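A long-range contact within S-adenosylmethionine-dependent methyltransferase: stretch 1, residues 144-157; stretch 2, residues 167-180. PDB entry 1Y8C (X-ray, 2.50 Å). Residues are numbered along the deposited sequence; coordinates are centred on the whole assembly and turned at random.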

# COMPACT_ATOMS: atom_id res chain seq x y z
N SER A 144 -9.32 7.68 -0.26
CA SER A 144 -9.79 9.02 0.02
C SER A 144 -10.84 9.02 1.12
O SER A 144 -11.47 8.00 1.40
N TYR A 145 -11.02 10.18 1.73
CA TYR A 145 -12.00 10.31 2.80
C TYR A 145 -13.39 10.02 2.25
O TYR A 145 -14.23 9.47 2.95
N TYR A 146 -13.63 10.40 1.00
CA TYR A 146 -14.93 10.18 0.40
C TYR A 146 -15.20 8.71 0.16
O TYR A 146 -16.32 8.24 0.32
N LYS A 147 -14.15 7.99 -0.24
CA LYS A 147 -14.26 6.57 -0.53
C LYS A 147 -14.64 5.76 0.71
O LYS A 147 -15.53 4.91 0.65
N LEU A 148 -13.99 6.04 1.83
CA LEU A 148 -14.29 5.29 3.04
C LEU A 148 -15.58 5.72 3.71
O LEU A 148 -16.34 4.88 4.22
N SER A 149 -15.85 7.03 3.72
CA SER A 149 -17.04 7.55 4.38
C SER A 149 -18.34 7.39 3.57
O SER A 149 -19.39 7.10 4.15
N GLN A 150 -18.28 7.57 2.25
CA GLN A 150 -19.47 7.45 1.42
C GLN A 150 -19.53 6.14 0.64
O GLN A 150 -20.35 5.28 0.95
N VAL A 151 -18.67 6.00 -0.36
CA VAL A 151 -18.66 4.81 -1.20
C VAL A 151 -18.64 3.50 -0.40
O VAL A 151 -19.22 2.50 -0.84
N LEU A 152 -17.98 3.48 0.75
CA LEU A 152 -17.98 2.28 1.58
C LEU A 152 -19.04 2.43 2.67
O LEU A 152 -19.99 1.65 2.72
N GLY A 153 -18.86 3.43 3.53
CA GLY A 153 -19.80 3.66 4.61
C GLY A 153 -20.24 2.41 5.35
O GLY A 153 -19.41 1.67 5.87
N ASN A 154 -21.56 2.19 5.38
CA ASN A 154 -22.16 1.03 6.05
C ASN A 154 -22.96 0.19 5.04
O ASN A 154 -24.15 -0.05 5.22
N ASN A 155 -22.30 -0.26 3.97
CA ASN A 155 -22.96 -1.07 2.93
C ASN A 155 -22.52 -2.53 2.95
O ASN A 155 -21.36 -2.84 2.65
N ASP A 156 -23.42 -3.43 3.30
CA ASP A 156 -23.10 -4.86 3.30
C ASP A 156 -23.31 -5.35 1.86
O ASP A 156 -24.23 -4.91 1.18
N PHE A 157 -22.46 -6.25 1.38
CA PHE A 157 -22.57 -6.74 0.01
C PHE A 157 -22.20 -8.21 -0.15
O PHE A 157 -21.29 -8.71 0.51
N TYR A 167 -18.95 -12.37 1.59
CA TYR A 167 -19.92 -11.47 2.18
C TYR A 167 -19.08 -10.39 2.85
O TYR A 167 -18.25 -10.68 3.71
N TRP A 168 -19.30 -9.14 2.45
CA TRP A 168 -18.53 -8.02 2.98
C TRP A 168 -19.42 -7.01 3.70
O TRP A 168 -20.32 -6.44 3.11
N GLU A 169 -19.18 -6.82 4.99
CA GLU A 169 -19.97 -5.86 5.76
C GLU A 169 -19.12 -4.67 6.19
O GLU A 169 -18.04 -4.83 6.76
N ASN A 170 -19.60 -3.46 5.90
CA ASN A 170 -18.88 -2.25 6.25
C ASN A 170 -19.55 -1.52 7.39
O ASN A 170 -20.76 -1.37 7.42
N GLN A 171 -18.74 -1.06 8.33
CA GLN A 171 -19.26 -0.32 9.47
C GLN A 171 -18.44 0.97 9.54
O GLN A 171 -17.23 0.93 9.76
N PHE A 172 -19.09 2.10 9.30
CA PHE A 172 -18.39 3.38 9.35
C PHE A 172 -18.84 4.15 10.57
O PHE A 172 -20.04 4.29 10.82
N GLU A 173 -17.87 4.68 11.31
CA GLU A 173 -18.15 5.42 12.53
C GLU A 173 -16.97 6.27 13.01
O GLU A 173 -15.86 5.78 13.17
N ASP A 174 -17.23 7.56 13.22
CA ASP A 174 -16.19 8.45 13.72
C ASP A 174 -14.91 8.33 12.90
O ASP A 174 -13.85 7.94 13.40
N ASP A 175 -15.02 8.64 11.61
CA ASP A 175 -13.89 8.59 10.70
C ASP A 175 -13.15 7.26 10.59
O ASP A 175 -12.08 7.19 9.99
N LEU A 176 -13.72 6.21 11.17
CA LEU A 176 -13.09 4.90 11.11
C LEU A 176 -14.01 3.91 10.43
O LEU A 176 -15.19 3.82 10.77
N VAL A 177 -13.48 3.18 9.45
CA VAL A 177 -14.26 2.19 8.73
C VAL A 177 -13.83 0.80 9.15
O VAL A 177 -12.65 0.47 9.10
N SER A 178 -14.78 -0.02 9.57
CA SER A 178 -14.44 -1.38 9.96
C SER A 178 -15.01 -2.32 8.91
O SER A 178 -16.21 -2.32 8.64
N MSE A 179 -14.14 -3.12 8.32
CA MSE A 179 -14.54 -4.04 7.28
C MSE A 179 -14.46 -5.48 7.75
O MSE A 179 -13.42 -5.92 8.25
N TYR A 180 -15.55 -6.21 7.59
CA TYR A 180 -15.56 -7.60 7.99
C TYR A 180 -15.86 -8.38 6.72
O TYR A 180 -16.90 -8.18 6.09

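How does the start of the helix reach stretch 2? Ser144 (chi1 p) stays out of the contact and caps the helix, its OG accepting from Lys147 N at 3.1 Å. Tyr145 leaves its backbone sideways, but its t rotamer brings the end of the ring nearer to stretch 2, where Tyr145 OH donates to Asp175 OD1 at 2.7 Å. Asp175, in the turn between the two strands, places OD1 at the ring edge, near its plane.

What fills the middle of the helix face? Leu148 (m, t) sets its CB 3.5 Å from CG2 of Val177, a t rotamer pointing toward the helix. Ser149 lies over one face of the Phe172 ring: its CA is 3.8 Å from the ring centroid, while CB comes within 3.6 Å of Phe172 CZ. Phe172, also t, points toward the helix. Ser149, in p, turns its hydroxyl back to its own helix, OG donating to Tyr145 O at 2.6 Å, so its carbon atoms supply the contact with the ring.

Which side chain closes the helix? Leu152 (m, t) points toward the strands. Its CD2 packs 3.5 Å from Trp168 CZ2, and its CD1 lies 4.2 Å from Val177 CG1 and 4.4 Å from SE of selenomethionine Met179. Asn170 also points toward this end of the helix. Gly153 follows with positive phi, and without a side chain.

How does the chain then join the strand? Asn154 (m) swings its amide inward, so that OD1 accepts from Phe172 N at 2.7 Å. Asp156 (p) rests its CB 3.7 Å from Glu169 CG. At Phe157 the backbone takes over in an antiparallel pair: Phe157 N donates to Trp168 O, and Trp168 N to Phe157 O, both at 2.8 Å. The Phe157 and Trp168 side chains, both t, leave on the same face of the sheet, but the end of Phe157 leads away.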

# COMPACT_ATOMS: atom_id res chain seq x y z
CB SER A 144 -10.40 9.63 -1.23
OG SER A 144 -11.57 8.93 -1.57
CB TYR A 145 -11.96 11.73 3.37
CG TYR A 145 -12.84 11.90 4.56
CD1 TYR A 145 -12.35 11.68 5.86
CD2 TYR A 145 -14.18 12.24 4.41
CE1 TYR A 145 -13.18 11.78 6.97
CE2 TYR A 145 -15.02 12.34 5.51
CZ TYR A 145 -14.52 12.11 6.78
OH TYR A 145 -15.36 12.21 7.86
CB TYR A 146 -15.03 10.94 -0.91
CG TYR A 146 -16.38 10.84 -1.58
CD1 TYR A 146 -17.47 11.59 -1.14
CD2 TYR A 146 -16.56 9.99 -2.68
CE1 TYR A 146 -18.71 11.50 -1.78
CE2 TYR A 146 -17.79 9.89 -3.32
CZ TYR A 146 -18.85 10.65 -2.87
OH TYR A 146 -20.04 10.57 -3.54
CB LYS A 147 -12.93 6.09 -1.10
CG LYS A 147 -13.01 4.83 -1.93
CD LYS A 147 -12.84 3.60 -1.08
CE LYS A 147 -12.58 2.40 -1.96
NZ LYS A 147 -13.67 2.22 -2.97
CB LEU A 148 -13.13 5.43 4.03
CG LEU A 148 -11.76 5.07 3.47
CD1 LEU A 148 -10.71 5.36 4.54
CD2 LEU A 148 -11.72 3.60 3.04
CB SER A 149 -16.85 9.02 4.72
OG SER A 149 -16.75 9.81 3.55
CB GLN A 150 -19.54 8.61 0.44
CG GLN A 150 -19.50 9.98 1.08
CD GLN A 150 -20.53 10.12 2.17
OE1 GLN A 150 -21.58 9.49 2.12
NE2 GLN A 150 -20.24 10.95 3.16
CB VAL A 151 -17.47 4.84 -2.17
CG1 VAL A 151 -17.63 3.77 -3.22
CG2 VAL A 151 -17.39 6.22 -2.82
CB LEU A 152 -16.62 2.03 2.22
CG LEU A 152 -15.51 1.41 1.38
CD1 LEU A 152 -14.37 1.05 2.30
CD2 LEU A 152 -16.01 0.17 0.67
CB ASN A 154 -23.12 1.50 7.15
CG ASN A 154 -22.44 2.39 8.18
OD1 ASN A 154 -21.74 1.91 9.08
ND2 ASN A 154 -22.65 3.69 8.06
CB ASN A 155 -22.67 -0.49 1.54
CG ASN A 155 -23.28 0.88 1.31
OD1 ASN A 155 -24.50 1.07 1.46
ND2 ASN A 155 -22.45 1.85 0.93
CB ASP A 156 -24.00 -5.60 4.31
CG ASP A 156 -25.48 -5.60 3.92
OD1 ASP A 156 -26.00 -4.54 3.49
OD2 ASP A 156 -26.11 -6.67 4.08
CB PHE A 157 -21.66 -5.88 -0.89
CG PHE A 157 -21.73 -6.22 -2.35
CD1 PHE A 157 -22.87 -5.92 -3.09
CD2 PHE A 157 -20.66 -6.83 -3.00
CE1 PHE A 157 -22.94 -6.23 -4.45
CE2 PHE A 157 -20.71 -7.15 -4.36
CZ PHE A 157 -21.85 -6.85 -5.08
CB TYR A 167 -20.78 -12.19 3.21
CG TYR A 167 -21.65 -11.27 4.03
CD1 TYR A 167 -22.39 -10.26 3.43
CD2 TYR A 167 -21.75 -11.43 5.40
CE1 TYR A 167 -23.21 -9.42 4.17
CE2 TYR A 167 -22.57 -10.60 6.16
CZ TYR A 167 -23.30 -9.60 5.54
OH TYR A 167 -24.12 -8.78 6.29
CB TRP A 168 -17.79 -7.38 1.79
CG TRP A 168 -17.05 -6.10 2.06
CD1 TRP A 168 -16.91 -5.47 3.26
CD2 TRP A 168 -16.36 -5.28 1.10
NE1 TRP A 168 -16.19 -4.31 3.11
CE2 TRP A 168 -15.84 -4.17 1.80
CE3 TRP A 168 -16.14 -5.38 -0.28
CZ2 TRP A 168 -15.11 -3.16 1.16
CZ3 TRP A 168 -15.41 -4.37 -0.92
CH2 TRP A 168 -14.90 -3.28 -0.20
CB GLU A 169 -20.57 -6.53 7.00
CG GLU A 169 -21.96 -6.03 7.36
CD GLU A 169 -22.25 -6.06 8.85
OE1 GLU A 169 -22.07 -7.13 9.48
OE2 GLU A 169 -22.67 -5.02 9.40
CB ASN A 170 -18.78 -1.31 5.04
CG ASN A 170 -17.63 -1.67 4.11
OD1 ASN A 170 -17.78 -1.66 2.89
ND2 ASN A 170 -16.47 -1.96 4.69
CB GLN A 171 -19.11 -1.16 10.74
CG GLN A 171 -18.89 -0.37 12.03
CD GLN A 171 -20.02 0.59 12.35
OE1 GLN A 171 -19.87 1.47 13.21
NE2 GLN A 171 -21.15 0.44 11.67
CB PHE A 172 -18.64 4.23 8.11
CG PHE A 172 -17.90 5.54 8.12
CD1 PHE A 172 -16.50 5.56 8.16
CD2 PHE A 172 -18.58 6.75 8.06
CE1 PHE A 172 -15.80 6.76 8.17
CE2 PHE A 172 -17.88 7.96 8.08
CZ PHE A 172 -16.49 7.96 8.12
CB GLU A 173 -18.54 4.42 13.61
CG GLU A 173 -18.34 4.87 15.04
CD GLU A 173 -18.72 3.78 16.02
OE1 GLU A 173 -18.21 2.65 15.89
OE2 GLU A 173 -19.53 4.05 16.94
CB ASP A 174 -15.93 8.12 15.20
CG ASP A 174 -14.93 9.06 15.86
OD1 ASP A 174 -15.03 10.30 15.67
OD2 ASP A 174 -14.05 8.55 16.59
CB ASP A 175 -12.89 9.68 11.07
CG ASP A 175 -13.51 11.05 11.09
OD1 ASP A 175 -14.26 11.36 10.14
OD2 ASP A 175 -13.25 11.80 12.05
CB LEU A 176 -12.76 4.40 12.52
CG LEU A 176 -11.94 3.10 12.60
CD1 LEU A 176 -10.58 3.33 11.96
CD2 LEU A 176 -11.76 2.68 14.06
CB VAL A 177 -14.04 2.30 7.22
CG1 VAL A 177 -14.80 1.19 6.50
CG2 VAL A 177 -14.50 3.65 6.73
CB SER A 178 -15.02 -1.67 11.34
OG SER A 178 -14.74 -0.59 12.21
CB MSE A 179 -13.64 -3.87 6.06
CG MSE A 179 -13.43 -2.42 5.64
SE MSE A 179 -12.16 -2.29 4.17
CE MSE A 179 -10.70 -1.41 5.08
CB TYR A 180 -16.64 -7.83 9.05
CG TYR A 180 -16.53 -6.90 10.24
CD1 TYR A 180 -16.84 -5.55 10.12
CD2 TYR A 180 -16.11 -7.38 11.48
CE1 TYR A 180 -16.75 -4.69 11.22
CE2 TYR A 180 -16.02 -6.52 12.59
CZ TYR A 180 -16.34 -5.18 12.45
OH TYR A 180 -16.29 -4.33 13.53